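Local coordinates for protein type I modular polyketide synthase (Streptomyces albus subsp. albus, PDB 6IYR) that probably loads malonyl-type extender units from coenzyme A onto the carrier protein through the acyltransferase domain of module 8 of salinomycin assembly, at residues E87-L93 with G115-T121; P133-W139 with S398-L403; T420-L424 with S437-A441. One frame throughout, in Å; residues are numbered along the deposited sequence.

Contact 1: residues E87-L93 with G115-T121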
ATOM      1  N   GLU A  87      -4.464  25.963   1.301  1.00 49.34           N
ATOM      2  CA  GLU A  87      -3.619  25.152   2.173  1.00 46.61           C
ATOM      3  C   GLU A  87      -4.247  24.363   3.329  1.00 52.49           C
ATOM      4  O   GLU A  87      -3.817  23.268   3.614  1.00 44.45           O
ATOM      5  CB  GLU A  87      -2.483  25.998   2.728  1.00 55.25           C
ATOM      6  CG  GLU A  87      -1.521  26.469   1.660  1.00 79.06           C
ATOM      7  CD  GLU A  87      -0.127  26.748   2.189  1.00105.15           C
ATOM      8  OE1 GLU A  87       0.026  26.931   3.422  1.00 93.23           O
ATOM      9  OE2 GLU A  87       0.814  26.788   1.359  1.00119.08           O
ATOM     10  N   SER A  88      -5.216  24.925   4.025  1.00 40.29           N
ATOM     11  CA  SER A  88      -5.828  24.219   5.126  1.00 41.59           C
ATOM     12  C   SER A  88      -7.180  23.627   4.662  1.00 45.97           C
ATOM     13  O   SER A  88      -7.932  24.282   3.927  1.00 42.04           O
ATOM     14  CB  SER A  88      -5.937  25.170   6.318  1.00 37.00           C
ATOM     15  OG  SER A  88      -7.032  24.811   7.115  1.00 55.91           O
ATOM     16  N   ARG A  89      -7.343  22.308   4.813  1.00 41.70           N
ATOM     17  CA  ARG A  89      -8.386  21.592   4.045  1.00 34.79           C
ATOM     18  C   ARG A  89      -9.228  20.636   4.880  1.00 37.20           C
ATOM     19  O   ARG A  89      -8.788  20.140   5.929  1.00 38.23           O
ATOM     20  CB  ARG A  89      -7.788  20.811   2.876  1.00 43.13           C
ATOM     21  CG  ARG A  89      -7.163  21.666   1.791  1.00 37.45           C
ATOM     22  CD  ARG A  89      -6.428  20.779   0.785  1.00 38.04           C
ATOM     23  NE  ARG A  89      -5.942  21.563  -0.331  1.00 38.43           N
ATOM     24  CZ  ARG A  89      -5.536  21.070  -1.488  1.00 40.65           C
ATOM     25  NH1 ARG A  89      -5.117  21.888  -2.432  1.00 40.01           N
ATOM     26  NH2 ARG A  89      -5.553  19.776  -1.723  1.00 35.94           N
ATOM     27  N   GLY A  90     -10.443  20.368   4.393  1.00 30.92           N
ATOM     28  CA  GLY A  90     -11.380  19.525   5.116  1.00 32.82           C
ATOM     29  C   GLY A  90     -12.309  18.842   4.140  1.00 27.24           C
ATOM     30  O   GLY A  90     -12.573  19.352   3.049  1.00 29.67           O
ATOM     31  N   VAL A  91     -12.723  17.624   4.481  1.00 29.00           N
ATOM     32  CA  VAL A  91     -13.674  16.897   3.657  1.00 28.54           C
ATOM     33  C   VAL A  91     -14.689  16.279   4.589  1.00 31.85           C
ATOM     34  O   VAL A  91     -14.326  15.756   5.653  1.00 33.36           O
ATOM     35  CB  VAL A  91     -13.009  15.775   2.852  1.00 34.53           C
ATOM     36  CG1 VAL A  91     -14.027  15.133   1.939  1.00 33.36           C
ATOM     37  CG2 VAL A  91     -11.833  16.290   2.046  1.00 30.55           C
ATOM     38  N   VAL A  92     -15.967  16.329   4.211  1.00 31.18           N
ATOM     39  CA  VAL A  92     -16.949  15.511   4.920  1.00 31.94           C
ATOM     40  C   VAL A  92     -17.594  14.570   3.976  1.00 26.36           C
ATOM     41  O   VAL A  92     -17.724  14.869   2.794  1.00 32.60           O
ATOM     42  CB  VAL A  92     -18.035  16.352   5.630  1.00 31.41           C
ATOM     43  CG1 VAL A  92     -17.377  17.282   6.642  1.00 33.46           C
ATOM     44  CG2 VAL A  92     -18.822  17.156   4.619  1.00 33.62           C
ATOM     45  N   LEU A  93     -17.860  13.366   4.459  1.00 29.24           N
ATOM     46  CA  LEU A  93     -18.448  12.321   3.618  1.00 29.02           C
ATOM     47  C   LEU A  93     -19.746  11.985   4.267  1.00 29.57           C
ATOM     48  O   LEU A  93     -19.748  11.611   5.429  1.00 30.43           O
ATOM     49  CB  LEU A  93     -17.636  11.018   3.677  1.00 34.05           C
ATOM     50  CG  LEU A  93     -16.367  10.755   2.882  1.00 43.26           C
ATOM     51  CD1 LEU A  93     -15.965  11.943   2.047  1.00 34.80           C
ATOM     52  CD2 LEU A  93     -15.261  10.299   3.817  1.00 47.15           C
ATOM     53  N   GLY A 115     -16.317  10.062   8.807  1.00 41.19           N
ATOM     54  CA  GLY A 115     -16.587  10.896   7.642  1.00 40.58           C
ATOM     55  C   GLY A 115     -16.167  12.348   7.758  1.00 31.43           C
ATOM     56  O   GLY A 115     -16.529  13.164   6.928  1.00 32.52           O
ATOM     57  N   VAL A 116     -15.415  12.682   8.792  1.00 37.58           N
ATOM     58  CA  VAL A 116     -14.757  13.972   8.863  1.00 33.38           C
ATOM     59  C   VAL A 116     -13.255  13.813   8.694  1.00 37.26           C
ATOM     60  O   VAL A 116     -12.611  13.212   9.522  1.00 36.29           O
ATOM     61  CB  VAL A 116     -14.992  14.646  10.212  1.00 40.55           C
ATOM     62  CG1 VAL A 116     -14.239  15.968  10.261  1.00 38.63           C
ATOM     63  CG2 VAL A 116     -16.484  14.882  10.424  1.00 45.07           C
ATOM     64  N   ILE A 117     -12.701  14.473   7.684  1.00 35.99           N
ATOM     65  CA  ILE A 117     -11.250  14.479   7.458  1.00 35.79           C
ATOM     66  C   ILE A 117     -10.744  15.913   7.361  1.00 29.72           C
ATOM     67  O   ILE A 117     -11.287  16.709   6.613  1.00 33.90           O
ATOM     68  CB  ILE A 117     -10.897  13.733   6.150  1.00 37.63           C
ATOM     69  CG1 ILE A 117     -11.538  12.335   6.158  1.00 33.42           C
ATOM     70  CG2 ILE A 117      -9.392  13.598   6.002  1.00 36.67           C
ATOM     71  CD1 ILE A 117     -12.928  12.321   5.559  1.00 36.06           C
ATOM     72  N   GLU A 118      -9.636  16.205   8.029  1.00 27.21           N
ATOM     73  CA  GLU A 118      -9.056  17.553   8.019  1.00 32.64           C
ATOM     74  C   GLU A 118      -7.532  17.438   8.022  1.00 37.63           C
ATOM     75  O   GLU A 118      -6.960  16.543   8.647  1.00 34.53           O
ATOM     76  CB  GLU A 118      -9.539  18.345   9.244  1.00 35.17           C
ATOM     77  CG  GLU A 118      -8.596  19.429   9.744  1.00 53.85           C
ATOM     78  CD  GLU A 118      -7.586  18.921  10.762  1.00 53.75           C
ATOM     79  OE1 GLU A 118      -6.640  19.665  11.078  1.00 78.47           O
ATOM     80  OE2 GLU A 118      -7.738  17.793  11.272  1.00 63.71           O
ATOM     81  N   GLY A 119      -6.878  18.343   7.318  1.00 42.32           N
ATOM     82  CA  GLY A 119      -5.423  18.402   7.337  1.00 46.78           C
ATOM     83  C   GLY A 119      -4.957  19.580   6.514  1.00 44.72           C
ATOM     84  O   GLY A 119      -5.764  20.214   5.832  1.00 39.21           O
ATOM     85  N   GLY A 120      -3.644  19.802   6.512  1.00 36.25           N
ATOM     86  CA  GLY A 120      -3.023  20.854   5.718  1.00 36.95           C
ATOM     87  C   GLY A 120      -2.066  20.324   4.667  1.00 37.13           C
ATOM     88  O   GLY A 120      -1.452  19.283   4.861  1.00 36.37           O
ATOM     89  N   THR A 121      -1.917  21.050   3.560  1.00 33.53           N
ATOM     90  CA  THR A 121      -1.157  20.530   2.424  1.00 32.99           C
ATOM     91  C   THR A 121       0.334  20.448   2.771  1.00 35.27           C
ATOM     92  O   THR A 121       0.818  21.124   3.690  1.00 32.36           O
ATOM     93  CB  THR A 121      -1.306  21.407   1.190  1.00 37.97           C
ATOM     94  OG1 THR A 121      -0.886  22.720   1.525  1.00 39.15           O
ATOM     95  CG2 THR A 121      -2.739  21.420   0.705  1.00 39.09           C
TER

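Contact 2: residues P133-W139 with S398-L403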
ATOM      1  N   PRO A 133       3.485  -3.196  -0.446  1.00 26.56           N
ATOM      2  CA  PRO A 133       4.089  -4.088   0.542  1.00 29.66           C
ATOM      3  C   PRO A 133       4.132  -5.508   0.065  1.00 26.64           C
ATOM      4  O   PRO A 133       3.594  -5.834  -1.009  1.00 22.56           O
ATOM      5  CB  PRO A 133       3.144  -3.998   1.763  1.00 30.08           C
ATOM      6  CG  PRO A 133       2.080  -3.061   1.397  1.00 34.74           C
ATOM      7  CD  PRO A 133       2.094  -2.860  -0.100  1.00 29.68           C
ATOM      8  N   GLY A 134       4.704  -6.358   0.918  1.00 28.54           N
ATOM      9  CA  GLY A 134       4.716  -7.800   0.702  1.00 29.21           C
ATOM     10  C   GLY A 134       3.590  -8.474   1.485  1.00 33.41           C
ATOM     11  O   GLY A 134       2.438  -8.061   1.477  1.00 31.61           O
ATOM     12  N   GLN A 135       3.985  -9.418   2.308  1.00 33.06           N
ATOM     13  CA  GLN A 135       3.039 -10.256   3.022  1.00 37.24           C
ATOM     14  C   GLN A 135       2.396  -9.478   4.163  1.00 32.60           C
ATOM     15  O   GLN A 135       2.903  -8.417   4.588  1.00 34.12           O
ATOM     16  CB  GLN A 135       3.792 -11.463   3.592  1.00 40.92           C
ATOM     17  CG  GLN A 135       4.713 -11.083   4.736  1.00 50.32           C
ATOM     18  CD  GLN A 135       4.004 -11.132   6.086  1.00 57.89           C
ATOM     19  OE1 GLN A 135       3.137 -11.981   6.332  1.00 78.74           O
ATOM     20  NE2 GLN A 135       4.336 -10.193   6.943  1.00 54.62           N
ATOM     21  N   GLY A 136       1.297 -10.027   4.677  1.00 31.21           N
ATOM     22  CA  GLY A 136       0.672  -9.522   5.922  1.00 35.56           C
ATOM     23  C   GLY A 136      -0.589  -8.682   5.680  1.00 45.16           C
ATOM     24  O   GLY A 136      -1.297  -8.359   6.607  1.00 40.82           O
ATOM     25  N   SER A 137      -0.838  -8.228   4.455  1.00 37.14           N
ATOM     26  CA  SER A 137      -1.995  -7.338   4.243  1.00 40.77           C
ATOM     27  C   SER A 137      -3.310  -8.061   3.867  1.00 42.92           C
ATOM     28  O   SER A 137      -4.359  -7.413   3.736  1.00 40.14           O
ATOM     29  CB  SER A 137      -1.660  -6.167   3.254  1.00 43.95           C
ATOM     30  OG  SER A 137      -0.873  -6.561   2.129  1.00 60.74           O
ATOM     31  N   GLN A 138      -3.316  -9.394   3.843  1.00 32.11           N
ATOM     32  CA  GLN A 138      -4.474 -10.113   3.336  1.00 31.58           C
ATOM     33  C   GLN A 138      -5.634 -10.222   4.342  1.00 26.44           C
ATOM     34  O   GLN A 138      -5.414 -10.354   5.509  1.00 30.88           O
ATOM     35  CB  GLN A 138      -4.090 -11.514   2.841  1.00 33.52           C
ATOM     36  CG  GLN A 138      -3.900 -12.536   3.937  1.00 33.41           C
ATOM     37  CD  GLN A 138      -2.585 -12.343   4.640  1.00 40.69           C
ATOM     38  OE1 GLN A 138      -1.698 -11.625   4.174  1.00 29.36           O
ATOM     39  NE2 GLN A 138      -2.478 -12.927   5.809  1.00 49.63           N
ATOM     40  N   TRP A 139      -6.851 -10.318   3.848  1.00 31.33           N
ATOM     41  CA  TRP A 139      -7.966 -10.727   4.694  1.00 29.99           C
ATOM     42  C   TRP A 139      -9.104 -11.200   3.846  1.00 30.70           C
ATOM     43  O   TRP A 139      -9.258 -10.747   2.697  1.00 30.86           O
ATOM     44  CB  TRP A 139      -8.439  -9.562   5.575  1.00 33.53           C
ATOM     45  CG  TRP A 139      -8.699  -8.254   4.874  1.00 27.74           C
ATOM     46  CD1 TRP A 139      -7.802  -7.263   4.671  1.00 28.16           C
ATOM     47  CD2 TRP A 139      -9.970  -7.718   4.488  1.00 26.34           C
ATOM     48  NE1 TRP A 139      -8.418  -6.160   4.147  1.00 27.67           N
ATOM     49  CE2 TRP A 139      -9.738  -6.440   3.951  1.00 28.68           C
ATOM     50  CE3 TRP A 139     -11.289  -8.193   4.545  1.00 29.14           C
ATOM     51  CZ2 TRP A 139     -10.777  -5.582   3.576  1.00 29.92           C
ATOM     52  CZ3 TRP A 139     -12.317  -7.365   4.103  1.00 30.88           C
ATOM     53  CH2 TRP A 139     -12.053  -6.078   3.616  1.00 28.47           C
ATOM     54  N   SER A 398      -2.556  -0.919  -0.633  1.00 30.81           N
ATOM     55  CA  SER A 398      -2.748  -2.235  -0.046  1.00 26.72           C
ATOM     56  C   SER A 398      -4.138  -2.414   0.541  1.00 30.71           C
ATOM     57  O   SER A 398      -4.795  -1.432   0.915  1.00 26.52           O
ATOM     58  CB  SER A 398      -1.717  -2.449   1.050  1.00 34.94           C
ATOM     59  OG  SER A 398      -1.917  -1.539   2.109  1.00 29.45           O
ATOM     60  N   ALA A 399      -4.430  -3.661   0.900  1.00 24.16           N
ATOM     61  CA  ALA A 399      -5.709  -4.053   1.475  1.00 33.14           C
ATOM     62  C   ALA A 399      -5.795  -3.749   2.982  1.00 27.04           C
ATOM     63  O   ALA A 399      -6.885  -3.760   3.569  1.00 31.01           O
ATOM     64  CB  ALA A 399      -5.926  -5.539   1.236  1.00 27.77           C
ATOM     65  N   HIS A 400      -4.631  -3.455   3.558  1.00 29.26           N
ATOM     66  CA  HIS A 400      -4.447  -3.190   4.963  1.00 30.61           C
ATOM     67  C   HIS A 400      -3.040  -2.635   5.148  1.00 29.10           C
ATOM     68  O   HIS A 400      -2.104  -3.211   4.636  1.00 30.06           O
ATOM     69  CB  HIS A 400      -4.569  -4.477   5.759  1.00 29.64           C
ATOM     70  CG  HIS A 400      -4.535  -4.250   7.228  1.00 29.30           C
ATOM     71  ND1 HIS A 400      -5.629  -3.788   7.925  1.00 29.11           N
ATOM     72  CD2 HIS A 400      -3.522  -4.325   8.117  1.00 31.16           C
ATOM     73  CE1 HIS A 400      -5.284  -3.562   9.178  1.00 29.56           C
ATOM     74  NE2 HIS A 400      -4.006  -3.868   9.318  1.00 36.21           N
ATOM     75  N   PRO A 401      -2.879  -1.517   5.885  1.00 26.91           N
ATOM     76  CA  PRO A 401      -1.600  -0.826   6.039  1.00 28.74           C
ATOM     77  C   PRO A 401      -0.569  -1.585   6.861  1.00 34.50           C
ATOM     78  O   PRO A 401      -0.782  -1.796   8.021  1.00 23.60           O
ATOM     79  CB  PRO A 401      -1.945   0.453   6.781  1.00 30.23           C
ATOM     80  CG  PRO A 401      -3.436   0.499   6.877  1.00 31.67           C
ATOM     81  CD  PRO A 401      -3.954  -0.882   6.661  1.00 32.49           C
ATOM     82  N   VAL A 402       0.589  -1.890   6.297  1.00 27.12           N
ATOM     83  CA  VAL A 402       1.588  -2.670   7.011  1.00 28.45           C
ATOM     84  C   VAL A 402       2.961  -2.019   6.965  1.00 24.55           C
ATOM     85  O   VAL A 402       3.865  -2.452   7.619  1.00 27.00           O
ATOM     86  CB  VAL A 402       1.687  -4.106   6.465  1.00 34.82           C
ATOM     87  CG1 VAL A 402       0.377  -4.846   6.657  1.00 32.68           C
ATOM     88  CG2 VAL A 402       2.047  -4.108   4.988  1.00 38.47           C
ATOM     89  N   LEU A 403       3.108  -0.927   6.258  1.00 24.99           N
ATOM     90  CA  LEU A 403       4.394  -0.270   6.120  1.00 25.02           C
ATOM     91  C   LEU A 403       4.294   1.191   6.390  1.00 28.16           C
ATOM     92  O   LEU A 403       5.237   1.969   6.274  1.00 27.33           O
ATOM     93  CB  LEU A 403       4.940  -0.486   4.706  1.00 29.25           C
ATOM     94  CG  LEU A 403       5.628  -1.845   4.507  1.00 30.63           C
ATOM     95  CD1 LEU A 403       6.098  -2.005   3.067  1.00 32.91           C
ATOM     96  CD2 LEU A 403       6.794  -1.930   5.464  1.00 29.17           C
TER

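Contact 3: residues T420-L424 with S437-A441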
ATOM      1  N   THR A 420       2.238   9.686   5.326  1.00 26.76           N
ATOM      2  CA  THR A 420       2.055   8.324   4.882  1.00 29.56           C
ATOM      3  C   THR A 420       0.643   7.901   5.113  1.00 32.27           C
ATOM      4  O   THR A 420       0.068   8.229   6.130  1.00 35.44           O
ATOM      5  CB  THR A 420       2.813   7.306   5.732  1.00 34.87           C
ATOM      6  OG1 THR A 420       3.849   7.940   6.469  1.00 49.21           O
ATOM      7  CG2 THR A 420       3.344   6.213   4.879  1.00 37.57           C
ATOM      8  N   GLN A 421       0.102   7.141   4.182  1.00 30.06           N
ATOM      9  CA  GLN A 421      -1.223   6.626   4.328  1.00 35.50           C
ATOM     10  C   GLN A 421      -1.471   5.361   3.531  1.00 33.40           C
ATOM     11  O   GLN A 421      -0.733   5.021   2.645  1.00 27.82           O
ATOM     12  CB  GLN A 421      -2.244   7.674   3.971  1.00 35.02           C
ATOM     13  CG  GLN A 421      -2.385   7.922   2.505  1.00 34.87           C
ATOM     14  CD  GLN A 421      -3.696   8.568   2.224  1.00 36.11           C
ATOM     15  OE1 GLN A 421      -4.667   7.896   1.956  1.00 41.31           O
ATOM     16  NE2 GLN A 421      -3.742   9.868   2.331  1.00 37.30           N
ATOM     17  N   GLY A 422      -2.511   4.652   3.923  1.00 27.88           N
ATOM     18  CA  GLY A 422      -2.941   3.447   3.267  1.00 27.92           C
ATOM     19  C   GLY A 422      -4.104   3.667   2.330  1.00 26.78           C
ATOM     20  O   GLY A 422      -4.465   4.779   1.991  1.00 26.58           O
ATOM     21  N   THR A 423      -4.652   2.557   1.889  1.00 23.66           N
ATOM     22  CA  THR A 423      -5.813   2.522   1.036  1.00 25.85           C
ATOM     23  C   THR A 423      -7.002   1.895   1.742  1.00 30.67           C
ATOM     24  O   THR A 423      -7.926   2.604   2.144  1.00 31.30           O
ATOM     25  CB  THR A 423      -5.521   1.832  -0.303  1.00 25.24           C
ATOM     26  OG1 THR A 423      -4.485   2.542  -0.965  1.00 28.05           O
ATOM     27  CG2 THR A 423      -6.696   1.872  -1.212  1.00 31.42           C
ATOM     28  N   LEU A 424      -6.990   0.576   1.890  1.00 27.28           N
ATOM     29  CA  LEU A 424      -8.034  -0.102   2.589  1.00 26.63           C
ATOM     30  C   LEU A 424      -7.561  -0.572   3.931  1.00 26.28           C
ATOM     31  O   LEU A 424      -6.369  -0.520   4.251  1.00 25.74           O
ATOM     32  CB  LEU A 424      -8.510  -1.250   1.767  1.00 24.37           C
ATOM     33  CG  LEU A 424      -8.927  -0.937   0.323  1.00 30.04           C
ATOM     34  CD1 LEU A 424      -9.359  -2.249  -0.310  1.00 31.56           C
ATOM     35  CD2 LEU A 424     -10.087   0.049   0.194  1.00 28.64           C
ATOM     36  N   SER A 437      -9.729   7.432   2.369  1.00 30.83           N
ATOM     37  CA  SER A 437      -8.305   7.501   2.018  1.00 30.96           C
ATOM     38  C   SER A 437      -7.995   8.592   1.007  1.00 25.52           C
ATOM     39  O   SER A 437      -7.046   9.320   1.200  1.00 28.57           O
ATOM     40  CB  SER A 437      -7.807   6.145   1.531  1.00 28.53           C
ATOM     41  OG  SER A 437      -7.796   5.240   2.638  1.00 27.41           O
ATOM     42  N   LEU A 438      -8.771   8.682  -0.068  1.00 30.26           N
ATOM     43  CA  LEU A 438      -8.652   9.796  -0.984  1.00 31.87           C
ATOM     44  C   LEU A 438      -8.768  11.160  -0.270  1.00 37.27           C
ATOM     45  O   LEU A 438      -8.032  12.087  -0.584  1.00 33.78           O
ATOM     46  CB  LEU A 438      -9.711   9.718  -2.065  1.00 29.31           C
ATOM     47  CG  LEU A 438      -9.688   8.488  -2.948  1.00 35.12           C
ATOM     48  CD1 LEU A 438     -10.978   8.456  -3.749  1.00 34.57           C
ATOM     49  CD2 LEU A 438      -8.498   8.529  -3.898  1.00 39.78           C
ATOM     50  N   ALA A 439      -9.681  11.280   0.690  1.00 33.11           N
ATOM     51  CA  ALA A 439      -9.850  12.544   1.419  1.00 33.80           C
ATOM     52  C   ALA A 439      -8.624  12.923   2.201  1.00 30.11           C
ATOM     53  O   ALA A 439      -8.225  14.087   2.208  1.00 29.75           O
ATOM     54  CB  ALA A 439     -11.032  12.443   2.373  1.00 34.10           C
ATOM     55  N   GLU A 440      -8.101  11.988   2.983  1.00 28.67           N
ATOM     56  CA  GLU A 440      -6.865  12.243   3.726  1.00 34.77           C
ATOM     57  C   GLU A 440      -5.793  12.722   2.788  1.00 29.41           C
ATOM     58  O   GLU A 440      -5.035  13.646   3.095  1.00 33.96           O
ATOM     59  CB  GLU A 440      -6.326  10.990   4.387  1.00 37.93           C
ATOM     60  CG  GLU A 440      -7.175  10.464   5.505  1.00 52.60           C
ATOM     61  CD  GLU A 440      -6.805   9.046   5.852  1.00 64.07           C
ATOM     62  OE1 GLU A 440      -5.581   8.753   5.881  1.00 61.21           O
ATOM     63  OE2 GLU A 440      -7.740   8.237   6.033  1.00 51.23           O
ATOM     64  N   ALA A 441      -5.653  12.012   1.694  1.00 29.23           N
ATOM     65  CA  ALA A 441      -4.617  12.384   0.732  1.00 34.35           C
ATOM     66  C   ALA A 441      -4.829  13.816   0.277  1.00 29.84           C
ATOM     67  O   ALA A 441      -3.914  14.635   0.292  1.00 34.34           O
ATOM     68  CB  ALA A 441      -4.660  11.472  -0.462  1.00 27.75           C
TER

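Contact 1: residues E87-L93 with G115-T121
Arg-89 leaves the backbone with CG anti to its carbonyl carbon (chi1 -66°) and runs straight from CG to NE, while Thr-121 turns CG2 the same way (chi1 57° for OG1); the methyl thereby lies over one face of the guanidinium, CG2 3.4 Å from NE of Arg-89, and the two side chains meet at about a right angle. Arg-89 is on strand 88-94 and Thr-121 directly follows its antiparallel neighbour, 116-120, in a three-stranded sheet consistent with the linker subdomain that joins ketosynthase and acyltransferase in modular synthases. The guanidinium is fixed further by the carbonyl of Trp-442, with a cation-pi contact to that ring, and by Leu-86 O. Arg-89 with Gly-119 and Val-91 with Ile-117 are hydrogen-bonded pairs, each closed by two N-H...O bonds. The shortest of these four runs from Val-91 N to Ile-117 O at 2.7 Å. Gly-115 O takes both Leu-93 N at 2.8 Å and a CA-H...O contact from Val-92. On the face carrying Val-91, Ile-117 packs against helix 431-443; Val-92 and Val-116, on the other face, meet helix 97-108. Where Leu-93 and Ile-117 cross, CD2 of Leu-93 comes 3.5 Å from CD1 of Ile-117.

Contact 2: residues P133-W139 with S398-L403
A single hydrogen bond crosses between the two loops, from the indole NE1 of Trp-139 to Ala-399 O, 2.9 Å long and nearly straight (172° at the hydrogen). The oxygen sits at the edge of the indole, in the ring plane, yet the N-H reaches it from above the carbonyl plane, 51° out, and so misses the lone pairs.

Most apolar contacts gather at the other end. With CG1 anti to its carbonyl carbon (chi1 -63°), Val-402 sets CG2 between the backbone N and that carbon, against the Pro-133 ring, CG2 to CB 3.4 Å, tighter than usual carbon packing; the two side chains cross at about a right angle. Leu-403 CD1 touches the same Pro-133 CB at 3.8 Å, and Ser-398 CB adjoins the ring at CG.

These loops follow the neighbouring parallel strands 129-132 and 393-396 of the acyltransferase core, and residues 134-138 spell the GQGSQ signature of this family, which in relatives borders the active site. A bound phosphate, probably from the crystallisation liquor, lies about 4 Å from the side chain of Gln-135.

In the middle, carbon meets carbonyl oxygen. Ser-137 CB is 3.3 Å from His-400 O, and Ala-399 CB is 3.5 Å from Ser-137 O; the second methyl of Val-402, CG1, rests 3.9 Å from Gly-136 O. The hydroxyl of Ser-137 is buried without a polar partner in the model.

Second-shell bonds shape the 398-403 loop. Glu-396 OE2 accepts from Ser-398 OG and Val-402 N, its OE1 from Leu-403 N, just where helix 404-414 starts, while His-400 ND1 is bonded to Arg-426 N.

Contact 3: residues T420-L424 with S437-A441
The side-chain amide of Gln-421 slots against helix 431-443 between a methylene and a methyl: Glu-440 CB lies to one side of the amide plane, 4.2 Å from Gln-421 CD, and Ala-441 CB to the other, 4.1 Å from the same carbon. The outer end of the amide faces the helix backbone, alongside the turn in which Ala-441 N donates to Ser-437 O at 3.1 Å, with Gln-421 CD 3.6 Å from that oxygen. Beyond CG the glutamine is extended, and this carries the amide across from strand to helix. The carboxylate of Glu-440 flanks the stem, OE1 being 4.0 Å from Gln-421 CB.

Gln-421 ends an outer strand, 419-421, of the four-stranded parallel sheet in the acyltransferase core, and helix 431-443 packs beside this edge. Trp-206 of helix 188-208 touches Gln-421 and Ala-441 alike.

Ser-437 supplies a hydrogen bond across the contact. With OG anti to its carbonyl carbon (chi1 -69°), the hydroxyl donates to Thr-423 O at 2.7 Å, meeting the C=O at 126° and tilted 17° from the carbonyl plane. The same OG lies 3.4 Å from Gly-422 O, and Arg-433 O within its own helix is a weak, competing acceptor for the same proton. The CB of Thr-423 is directed away from the helix; its OG1 is bonded to Glu-396 O and Trp-206 NE1.

From the N terminus, contact 1 closes first: residues 94-114, mostly helix 97-108, form its loop. Contact 2 then opens at 133-139 and closes only at 398-403, enclosing more than half of the modelled chain. Contact 3 follows, closing over twelve residues, 425-436, the last six of them the first part of helix 431-443. The three lie in series, none nested or crossed. In space contact 3 stands between the others: Ala-439 and Glu-440 pack on Ile-117 of the three-stranded sheet, while Leu-424 N probably bonds to Ser-398 O of contact 2. Contacts 1 and 2 do not touch, their nearest atoms being about 14 Å apart.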